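Local coordinates for protein type-iv like competence pilin ttha1218 (Thermus thermophilus, PDB 5G25) that probably serves as a type IV pilin-like component of the natural-competence machinery, acting in DNA uptake through the cell envelope, at residues 24-30 with 84-89; 32-36 with 46-50; 10-16 with 75-81. All coordinates share one frame. Numbering follows the deposited sequence.

Contact 1: residues 24-30 with 84-89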
loop_
_atom_site.group_PDB
_atom_site.type_symbol
_atom_site.label_atom_id
_atom_site.label_comp_id
_atom_site.label_asym_id
_atom_site.label_seq_id
_atom_site.Cartn_x
_atom_site.Cartn_y
_atom_site.Cartn_z
ATOM N N ARG A 24 3.745 -5.780 1.736
ATOM C CA ARG A 24 4.464 -5.472 2.969
ATOM C C ARG A 24 5.798 -6.211 3.007
ATOM O O ARG A 24 6.765 -5.705 3.542
ATOM C CB ARG A 24 3.629 -5.801 4.207
ATOM C CG ARG A 24 4.298 -5.300 5.485
ATOM C CD ARG A 24 3.568 -5.703 6.753
ATOM N NE ARG A 24 2.143 -5.377 6.691
ATOM C CZ ARG A 24 1.630 -4.153 6.781
ATOM N NH1 ARG A 24 2.405 -3.083 6.922
ATOM N NH2 ARG A 24 0.316 -3.992 6.711
ATOM N N GLN A 25 5.867 -7.379 2.378
ATOM C CA GLN A 25 7.149 -8.078 2.238
ATOM C C GLN A 25 8.072 -7.461 1.182
ATOM O O GLN A 25 9.224 -7.852 1.110
ATOM C CB GLN A 25 6.905 -9.536 1.848
ATOM C CG GLN A 25 6.090 -10.298 2.874
ATOM C CD GLN A 25 5.544 -11.608 2.341
ATOM O OE1 GLN A 25 5.677 -11.919 1.159
ATOM N NE2 GLN A 25 4.917 -12.384 3.218
ATOM N N ASP A 26 7.590 -6.515 0.360
ATOM C CA ASP A 26 8.371 -6.063 -0.801
ATOM C C ASP A 26 8.285 -4.548 -0.897
ATOM O O ASP A 26 7.831 -4.006 -1.902
ATOM C CB ASP A 26 7.801 -6.746 -2.053
ATOM C CG ASP A 26 8.726 -6.695 -3.271
ATOM O OD1 ASP A 26 9.738 -5.975 -3.283
ATOM O OD2 ASP A 26 8.413 -7.411 -4.247
ATOM N N PRO A 27 8.735 -3.843 0.150
ATOM C CA PRO A 27 8.527 -2.393 0.115
ATOM C C PRO A 27 9.203 -1.708 -1.069
ATOM O O PRO A 27 8.641 -0.761 -1.598
ATOM C CB PRO A 27 9.124 -1.899 1.444
ATOM C CG PRO A 27 9.377 -3.145 2.259
ATOM C CD PRO A 27 9.608 -4.237 1.265
ATOM N N GLN A 28 10.383 -2.165 -1.476
ATOM C CA GLN A 28 11.091 -1.577 -2.627
ATOM C C GLN A 28 10.386 -1.885 -3.965
ATOM O O GLN A 28 10.656 -1.230 -4.952
ATOM C CB GLN A 28 12.537 -2.090 -2.713
ATOM C CG GLN A 28 13.400 -1.804 -1.502
ATOM C CD GLN A 28 13.396 -0.341 -1.100
ATOM O OE1 GLN A 28 12.741 0.041 -0.130
ATOM N NE2 GLN A 28 14.122 0.485 -1.842
ATOM N N GLY A 29 9.538 -2.922 -3.996
ATOM C CA GLY A 29 8.751 -3.254 -5.176
ATOM C C GLY A 29 7.415 -2.519 -5.295
ATOM O O GLY A 29 6.781 -2.515 -6.368
ATOM N N ILE A 30 6.994 -1.870 -4.223
ATOM C CA ILE A 30 5.654 -1.244 -4.167
ATOM C C ILE A 30 5.320 -0.270 -5.333
ATOM O O ILE A 30 4.203 -0.290 -5.841
ATOM C CB ILE A 30 5.428 -0.559 -2.797
ATOM C CG1 ILE A 30 5.124 -1.618 -1.732
ATOM C CG2 ILE A 30 4.282 0.448 -2.839
ATOM C CD1 ILE A 30 4.959 -1.059 -0.331
ATOM N N THR A 84 -3.284 0.552 4.750
ATOM C CA THR A 84 -2.250 0.315 5.729
ATOM C C THR A 84 -1.032 1.182 5.413
ATOM O O THR A 84 -1.061 2.000 4.486
ATOM C CB THR A 84 -1.892 -1.189 5.821
ATOM O OG1 THR A 84 -1.268 -1.464 7.078
ATOM C CG2 THR A 84 -0.973 -1.617 4.701
ATOM N N VAL A 85 0.016 1.033 6.221
ATOM C CA VAL A 85 1.275 1.739 6.011
ATOM C C VAL A 85 2.341 0.676 5.920
ATOM O O VAL A 85 2.392 -0.242 6.748
ATOM C CB VAL A 85 1.587 2.730 7.151
ATOM C CG1 VAL A 85 2.972 3.353 6.984
ATOM C CG2 VAL A 85 0.519 3.827 7.191
ATOM N N VAL A 86 3.144 0.765 4.867
ATOM C CA VAL A 86 4.261 -0.111 4.710
ATOM C C VAL A 86 5.501 0.730 4.937
ATOM O O VAL A 86 5.679 1.733 4.278
ATOM C CB VAL A 86 4.277 -0.767 3.331
ATOM C CG1 VAL A 86 5.503 -1.647 3.174
ATOM C CG2 VAL A 86 3.013 -1.580 3.159
ATOM N N TYR A 87 6.333 0.325 5.893
ATOM C CA TYR A 87 7.544 1.072 6.210
ATOM C C TYR A 87 8.649 0.552 5.347
ATOM O O TYR A 87 8.695 -0.625 5.019
ATOM C CB TYR A 87 7.909 0.961 7.702
ATOM C CG TYR A 87 6.906 1.648 8.601
ATOM C CD1 TYR A 87 5.772 0.978 9.046
ATOM C CD2 TYR A 87 7.079 2.981 8.980
ATOM C CE1 TYR A 87 4.833 1.610 9.844
ATOM C CE2 TYR A 87 6.150 3.622 9.794
ATOM C CZ TYR A 87 5.022 2.941 10.210
ATOM O OH TYR A 87 4.085 3.580 11.004
ATOM N N ARG A 88 9.533 1.442 4.935
ATOM C CA ARG A 88 10.656 1.026 4.162
ATOM C C ARG A 88 11.846 0.745 5.076
ATOM O O ARG A 88 11.978 1.363 6.126
ATOM C CB ARG A 88 10.977 2.066 3.097
ATOM C CG ARG A 88 9.887 2.131 2.026
ATOM C CD ARG A 88 10.481 2.179 0.628
ATOM N NE ARG A 88 11.420 3.278 0.516
ATOM C CZ ARG A 88 11.775 3.853 -0.624
ATOM N NH1 ARG A 88 11.297 3.432 -1.784
ATOM N NH2 ARG A 88 12.622 4.859 -0.591
ATOM N N PRO A 89 12.719 -0.202 4.679
ATOM C CA PRO A 89 13.873 -0.490 5.510
ATOM C C PRO A 89 14.761 0.729 5.629
ATOM O O PRO A 89 14.788 1.584 4.730
ATOM C CB PRO A 89 14.598 -1.604 4.742
ATOM C CG PRO A 89 13.552 -2.201 3.862
ATOM C CD PRO A 89 12.713 -1.029 3.461
HETATM O O HOH W 1 5.773 -2.463 7.300
#
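Val86 supplies the main projection of this contact: its side chain, with 80 Å² of the residue covered, rises from strand 80-87 into a hollow bounded by Arg24, Pro27 and Ile30. Its CG1 lies 4.0 Å from the CA of Arg24, 4.0 Å from the CB of Pro27 and 3.6 Å from the CD1 of Ile30, so one methyl meets all three walls. Pro27 is the answering bump. Its CG lies 3.8 Å from the carbonyl O of Tyr87 and 4.1 Å from the CD of Pro89, which places the ring in the shallow trough where the strand gives way to loop. In the pilin fold an N-terminal helix is laid against an antiparallel sheet, and here the link from helix 11-24 to helix 30-33 is pressed onto strand 80-87, close to the C-terminal end of this fragment, which lacks the N-terminal residues of the full protein. Within the sheet Val86 packs on Val73 and its backbone bonds with Phe71, both of strand 70-77. The Thr84 end is polar. Arg24 reaches obliquely to the edge of the strand, and its guanidinium donates two hydrogen bonds, from NH1 to the O of Val85 at 2.8 Å and from NH2 to the OG1 of Thr84 at 3.0 Å; both acceptors lie near its plane. A water accepts from the N of Tyr87 at 3.2 Å and, weakly, from the NH1 of Arg24 at 3.4 Å. At the other end Gln28 reaches across, its OE1 3.2 Å from Arg88 CD and its NE2 over one face of the Arg88 guanidinium.

Contact 2: residues 32-36 with 46-50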
loop_
_atom_site.group_PDB
_atom_site.type_symbol
_atom_site.label_atom_id
_atom_site.label_comp_id
_atom_site.label_asym_id
_atom_site.label_seq_id
_atom_site.Cartn_x
_atom_site.Cartn_y
_atom_site.Cartn_z
ATOM N N ALA A 32 5.996 -0.421 -8.373
ATOM C CA ALA A 32 5.649 -1.268 -9.525
ATOM C C ALA A 32 4.448 -2.192 -9.263
ATOM O O ALA A 32 3.587 -2.347 -10.119
ATOM C CB ALA A 32 6.838 -2.121 -9.910
ATOM N N LEU A 33 4.391 -2.791 -8.080
ATOM C CA LEU A 33 3.324 -3.726 -7.748
ATOM C C LEU A 33 1.992 -3.064 -7.377
ATOM O O LEU A 33 0.961 -3.725 -7.433
ATOM C CB LEU A 33 3.751 -4.606 -6.559
ATOM C CG LEU A 33 5.004 -5.438 -6.777
ATOM C CD1 LEU A 33 5.502 -5.967 -5.421
ATOM C CD2 LEU A 33 4.678 -6.568 -7.745
ATOM N N CYS A 34 2.038 -1.804 -6.935
ATOM C CA CYS A 34 0.843 -1.105 -6.474
ATOM C C CYS A 34 0.767 0.153 -7.314
ATOM O O CYS A 34 1.251 1.202 -6.930
ATOM C CB CYS A 34 0.937 -0.767 -4.984
ATOM S SG CYS A 34 -0.515 0.122 -4.322
ATOM N N ASN A 35 0.183 0.017 -8.493
ATOM C CA ASN A 35 0.322 1.029 -9.546
ATOM C C ASN A 35 -0.904 1.038 -10.484
ATOM O O ASN A 35 -0.778 0.886 -11.714
ATOM C CB ASN A 35 1.597 0.733 -10.349
ATOM C CG ASN A 35 1.965 1.853 -11.304
ATOM O OD1 ASN A 35 1.731 3.009 -11.017
ATOM N ND2 ASN A 35 2.551 1.508 -12.430
ATOM N N GLY A 36 -2.085 1.172 -9.889
ATOM C CA GLY A 36 -3.331 1.159 -10.657
ATOM C C GLY A 36 -4.129 -0.137 -10.613
ATOM O O GLY A 36 -4.148 -0.843 -9.605
ATOM N N THR A 46 -8.268 -1.513 -7.473
ATOM C CA THR A 46 -7.139 -0.655 -7.705
ATOM C C THR A 46 -6.245 -0.588 -6.468
ATOM O O THR A 46 -6.713 -0.741 -5.323
ATOM C CB THR A 46 -7.626 0.771 -8.113
ATOM O OG1 THR A 46 -6.588 1.464 -8.817
ATOM C CG2 THR A 46 -8.010 1.569 -6.958
ATOM N N CYS A 47 -4.965 -0.343 -6.718
ATOM C CA CYS A 47 -3.991 -0.162 -5.675
ATOM C C CYS A 47 -3.311 1.156 -5.913
ATOM O O CYS A 47 -2.797 1.396 -6.999
ATOM C CB CYS A 47 -2.934 -1.266 -5.706
ATOM S SG CYS A 47 -1.922 -1.338 -4.183
ATOM N N THR A 48 -3.282 1.980 -4.882
ATOM C CA THR A 48 -2.570 3.243 -4.899
ATOM C C THR A 48 -1.623 3.304 -3.688
ATOM O O THR A 48 -2.030 3.022 -2.556
ATOM C CB THR A 48 -3.550 4.428 -4.746
ATOM O OG1 THR A 48 -4.604 4.336 -5.699
ATOM C CG2 THR A 48 -2.821 5.734 -4.911
ATOM N N ALA A 49 -0.385 3.716 -3.956
ATOM C CA ALA A 49 0.660 3.876 -2.974
ATOM C C ALA A 49 1.142 5.320 -2.941
ATOM O O ALA A 49 1.743 5.803 -3.884
ATOM C CB ALA A 49 1.829 2.950 -3.291
ATOM N N ILE A 50 0.921 5.990 -1.822
ATOM C CA ILE A 50 1.348 7.370 -1.642
ATOM C C ILE A 50 2.655 7.408 -0.848
ATOM O O ILE A 50 2.697 6.974 0.296
ATOM C CB ILE A 50 0.258 8.150 -0.878
ATOM C CG1 ILE A 50 -1.045 8.182 -1.688
ATOM C CG2 ILE A 50 0.713 9.561 -0.524
ATOM C CD1 ILE A 50 -2.058 7.138 -1.266
#
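Thr46 opens the strand segment beside Gly36: its OG1 comes within 3.4 Å of the C of Gly36, and its CA makes a CA-H...O contact of 3.5 Å with the O of Gly36. Cys47 forms the centre. Its N donates to the O of Gly36 and its O accepts from the N of Gly36, both at 3.0 Å with angles near 160°, which defines an antiparallel hydrogen-bonded pair. Gly36 has phi/psi of 102/-148°, where a CB would be jammed against the carbonyl O of Asn35, so the backbone itself calls for glycine. The SG of Cys47 is joined to the SG of Cys34 at 2.0 Å with chi3 of -96°, close to the ideal right angle of a disulfide; this crosslink ties the exit of helix 30-33 to the sheet two residues before the strand pairing begins. At Thr48 the side chain points away, but its N is 3.4 Å from the SG of Cys34. Ala49 turns back toward the loop, and its CB packs 3.8 Å from the same sulfur. The disulfide fastens the residues just after helix 30-33 to strand 43-54. Around it, Leu23 of helix 11-24 touches both cysteines and Val73 of strand 70-77 also packs on both, while backbone hydrogen bonds between Thr46 and Arg76, Thr48 and Val74, and Ile50 and Gln72 place strand 43-54 alongside strand 70-77.

Contact 3: residues 10-16 with 75-81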
loop_
_atom_site.group_PDB
_atom_site.type_symbol
_atom_site.label_atom_id
_atom_site.label_comp_id
_atom_site.label_asym_id
_atom_site.label_seq_id
_atom_site.Cartn_x
_atom_site.Cartn_y
_atom_site.Cartn_z
ATOM N N GLN A 10 -15.909 -13.438 3.202
ATOM C CA GLN A 10 -15.800 -12.770 1.875
ATOM C C GLN A 10 -14.424 -13.017 1.237
ATOM O O GLN A 10 -13.378 -12.642 1.779
ATOM C CB GLN A 10 -16.034 -11.270 2.009
ATOM C CG GLN A 10 -15.809 -10.506 0.718
ATOM C CD GLN A 10 -16.934 -10.723 -0.262
ATOM O OE1 GLN A 10 -16.847 -11.564 -1.171
ATOM N NE2 GLN A 10 -18.015 -9.980 -0.073
ATOM N N THR A 11 -14.462 -13.647 0.071
ATOM C CA THR A 11 -13.287 -13.939 -0.728
ATOM C C THR A 11 -12.502 -12.687 -1.118
ATOM O O THR A 11 -11.275 -12.708 -1.138
ATOM C CB THR A 11 -13.720 -14.675 -2.007
ATOM O OG1 THR A 11 -14.472 -15.838 -1.637
ATOM C CG2 THR A 11 -12.511 -15.069 -2.863
ATOM N N VAL A 12 -13.205 -11.602 -1.437
ATOM C CA VAL A 12 -12.547 -10.357 -1.845
ATOM C C VAL A 12 -11.693 -9.752 -0.724
ATOM O O VAL A 12 -10.557 -9.370 -0.948
ATOM C CB VAL A 12 -13.564 -9.338 -2.390
ATOM C CG1 VAL A 12 -12.986 -7.936 -2.429
ATOM C CG2 VAL A 12 -14.034 -9.770 -3.783
ATOM N N VAL A 13 -12.232 -9.692 0.480
ATOM C CA VAL A 13 -11.495 -9.181 1.621
ATOM C C VAL A 13 -10.250 -10.027 1.918
ATOM O O VAL A 13 -9.187 -9.503 2.205
ATOM C CB VAL A 13 -12.399 -9.110 2.865
ATOM C CG1 VAL A 13 -11.564 -8.868 4.121
ATOM C CG2 VAL A 13 -13.412 -7.996 2.684
ATOM N N ARG A 14 -10.390 -11.339 1.826
ATOM C CA ARG A 14 -9.276 -12.237 2.087
ATOM C C ARG A 14 -8.136 -11.996 1.082
ATOM O O ARG A 14 -6.980 -11.893 1.481
ATOM C CB ARG A 14 -9.762 -13.692 2.023
ATOM C CG ARG A 14 -8.938 -14.679 2.846
ATOM C CD ARG A 14 -9.669 -16.006 3.077
ATOM N NE ARG A 14 -11.038 -15.821 3.582
ATOM C CZ ARG A 14 -12.156 -16.196 2.949
ATOM N NH1 ARG A 14 -12.114 -16.813 1.766
ATOM N NH2 ARG A 14 -13.337 -15.961 3.512
ATOM N N GLU A 15 -8.476 -11.901 -0.208
ATOM C CA GLU A 15 -7.510 -11.624 -1.270
ATOM C C GLU A 15 -6.866 -10.260 -1.158
ATOM O O GLU A 15 -5.704 -10.100 -1.509
ATOM C CB GLU A 15 -8.184 -11.704 -2.641
ATOM C CG GLU A 15 -8.599 -13.094 -3.021
ATOM C CD GLU A 15 -7.404 -13.996 -3.057
ATOM O OE1 GLU A 15 -6.606 -13.918 -4.032
ATOM O OE2 GLU A 15 -7.256 -14.751 -2.074
ATOM N N MET A 16 -7.622 -9.265 -0.699
ATOM C CA MET A 16 -7.049 -7.948 -0.503
ATOM C C MET A 16 -5.988 -8.041 0.615
ATOM O O MET A 16 -4.923 -7.446 0.522
ATOM C CB MET A 16 -8.129 -6.916 -0.160
ATOM C CG MET A 16 -9.114 -6.598 -1.275
ATOM S SD MET A 16 -10.476 -5.581 -0.655
ATOM C CE MET A 16 -9.697 -3.988 -0.527
ATOM N N LEU A 75 -5.856 -0.202 -1.022
ATOM C CA LEU A 75 -6.382 -1.211 -1.920
ATOM C C LEU A 75 -7.908 -1.073 -1.912
ATOM O O LEU A 75 -8.519 -1.017 -0.832
ATOM C CB LEU A 75 -5.977 -2.594 -1.390
ATOM C CG LEU A 75 -5.577 -3.727 -2.313
ATOM C CD1 LEU A 75 -4.707 -3.245 -3.467
ATOM C CD2 LEU A 75 -4.834 -4.776 -1.481
ATOM N N ARG A 76 -8.507 -1.003 -3.104
ATOM C CA ARG A 76 -9.962 -0.835 -3.267
ATOM C C ARG A 76 -10.487 -1.821 -4.283
ATOM O O ARG A 76 -10.009 -1.878 -5.411
ATOM C CB ARG A 76 -10.321 0.574 -3.750
ATOM C CG ARG A 76 -10.187 1.642 -2.683
ATOM C CD ARG A 76 -10.737 3.000 -3.123
ATOM N NE ARG A 76 -11.232 3.808 -1.996
ATOM C CZ ARG A 76 -10.636 4.901 -1.513
ATOM N NH1 ARG A 76 -9.492 5.358 -2.051
ATOM N NH2 ARG A 76 -11.197 5.558 -0.493
ATOM N N VAL A 77 -11.471 -2.603 -3.869
ATOM C CA VAL A 77 -12.138 -3.547 -4.747
ATOM C C VAL A 77 -13.631 -3.307 -4.534
ATOM O O VAL A 77 -14.170 -3.588 -3.461
ATOM C CB VAL A 77 -11.739 -5.000 -4.418
ATOM C CG1 VAL A 77 -12.420 -5.965 -5.369
ATOM C CG2 VAL A 77 -10.227 -5.161 -4.493
ATOM N N GLU A 78 -14.272 -2.721 -5.546
ATOM C CA GLU A 78 -15.666 -2.293 -5.446
ATOM C C GLU A 78 -15.837 -1.371 -4.250
ATOM O O GLU A 78 -15.079 -0.418 -4.100
ATOM C CB GLU A 78 -16.607 -3.499 -5.413
ATOM C CG GLU A 78 -16.408 -4.411 -6.623
ATOM C CD GLU A 78 -17.584 -5.338 -6.901
ATOM O OE1 GLU A 78 -18.552 -5.350 -6.107
ATOM O OE2 GLU A 78 -17.536 -6.058 -7.924
ATOM N N GLU A 79 -16.811 -1.627 -3.392
ATOM C CA GLU A 79 -16.964 -0.795 -2.204
ATOM C C GLU A 79 -16.011 -1.194 -1.057
ATOM O O GLU A 79 -15.947 -0.494 -0.049
ATOM C CB GLU A 79 -18.413 -0.830 -1.710
ATOM C CG GLU A 79 -18.714 -1.856 -0.614
ATOM C CD GLU A 79 -18.845 -3.287 -1.125
ATOM O OE1 GLU A 79 -18.199 -3.640 -2.146
ATOM O OE2 GLU A 79 -19.605 -4.062 -0.490
ATOM N N LYS A 80 -15.291 -2.311 -1.189
ATOM C CA LYS A 80 -14.406 -2.757 -0.095
ATOM C C LYS A 80 -13.112 -1.961 -0.106
ATOM O O LYS A 80 -12.555 -1.619 -1.148
ATOM C CB LYS A 80 -14.097 -4.259 -0.187
ATOM C CG LYS A 80 -15.311 -5.150 0.019
ATOM C CD LYS A 80 -15.803 -5.103 1.460
ATOM C CE LYS A 80 -16.906 -6.129 1.701
ATOM N NZ LYS A 80 -17.493 -6.039 3.067
ATOM N N ARG A 81 -12.601 -1.672 1.065
ATOM C CA ARG A 81 -11.383 -0.931 1.097
ATOM C C ARG A 81 -10.471 -1.306 2.247
ATOM O O ARG A 81 -10.933 -1.643 3.335
ATOM C CB ARG A 81 -11.764 0.519 1.109
ATOM C CG ARG A 81 -10.720 1.458 1.613
ATOM C CD ARG A 81 -11.427 2.737 2.013
ATOM N NE ARG A 81 -10.455 3.791 2.180
ATOM C CZ ARG A 81 -9.621 3.868 3.209
ATOM N NH1 ARG A 81 -9.647 2.951 4.188
ATOM N NH2 ARG A 81 -8.752 4.869 3.258
#
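Met16, with 122 Å² covered, has the largest covered area in this contact of the pilin fold, where an N-terminal helix is laid against an antiparallel sheet. Helix segment 11-16 and strand 75-77 run nearly antiparallel, at 158°, with axes 9.7 Å apart, and no hydrogen bond links the segments. Met16 lies over both strands of the hairpin: its CG is 3.7 Å from the CG2 of Val77 and its SD 3.9 Å from the CB of Lys80. Lys80, covered by 67 Å², closes the type II' turn from Val77 to Lys80 that joins the strands as a hairpin; its aliphatic chain lies against Val13, with Lys80 CD 3.9 Å from Val13 CG2. Val77, third in covered area, meets Val12 through their CG1 atoms at 3.6 Å, while Leu40 of strand 36-40 flanks both Met16 and Val77. The methyl CE of Met16 ends 3.2 Å from the O of Leu75.

How the contacts relate
From the N terminus, residues 10-16 begin helix 11-24 and open the loop that contact 3 closes at the hairpin 75-81. The helix then leads into residues 24-30, which contact 1 pairs with 84-89. Because 84-89 comes after 75-81 in the chain, and both include part of strand 80-87, the loops of contacts 1 and 3 cross, and their centres lie about 19 Å apart on opposite sides of the chain's centre. Contact 2 closes a short loop, 32-36 to 46-50, that falls wholly within both. It touches contact 1 where Ile30 CG2 meets Ala49 CB at 3.5 Å, and contact 3 where Cys47 SG meets Leu75 CD1 at 3.5 Å. Together they tie both helices to one sheet.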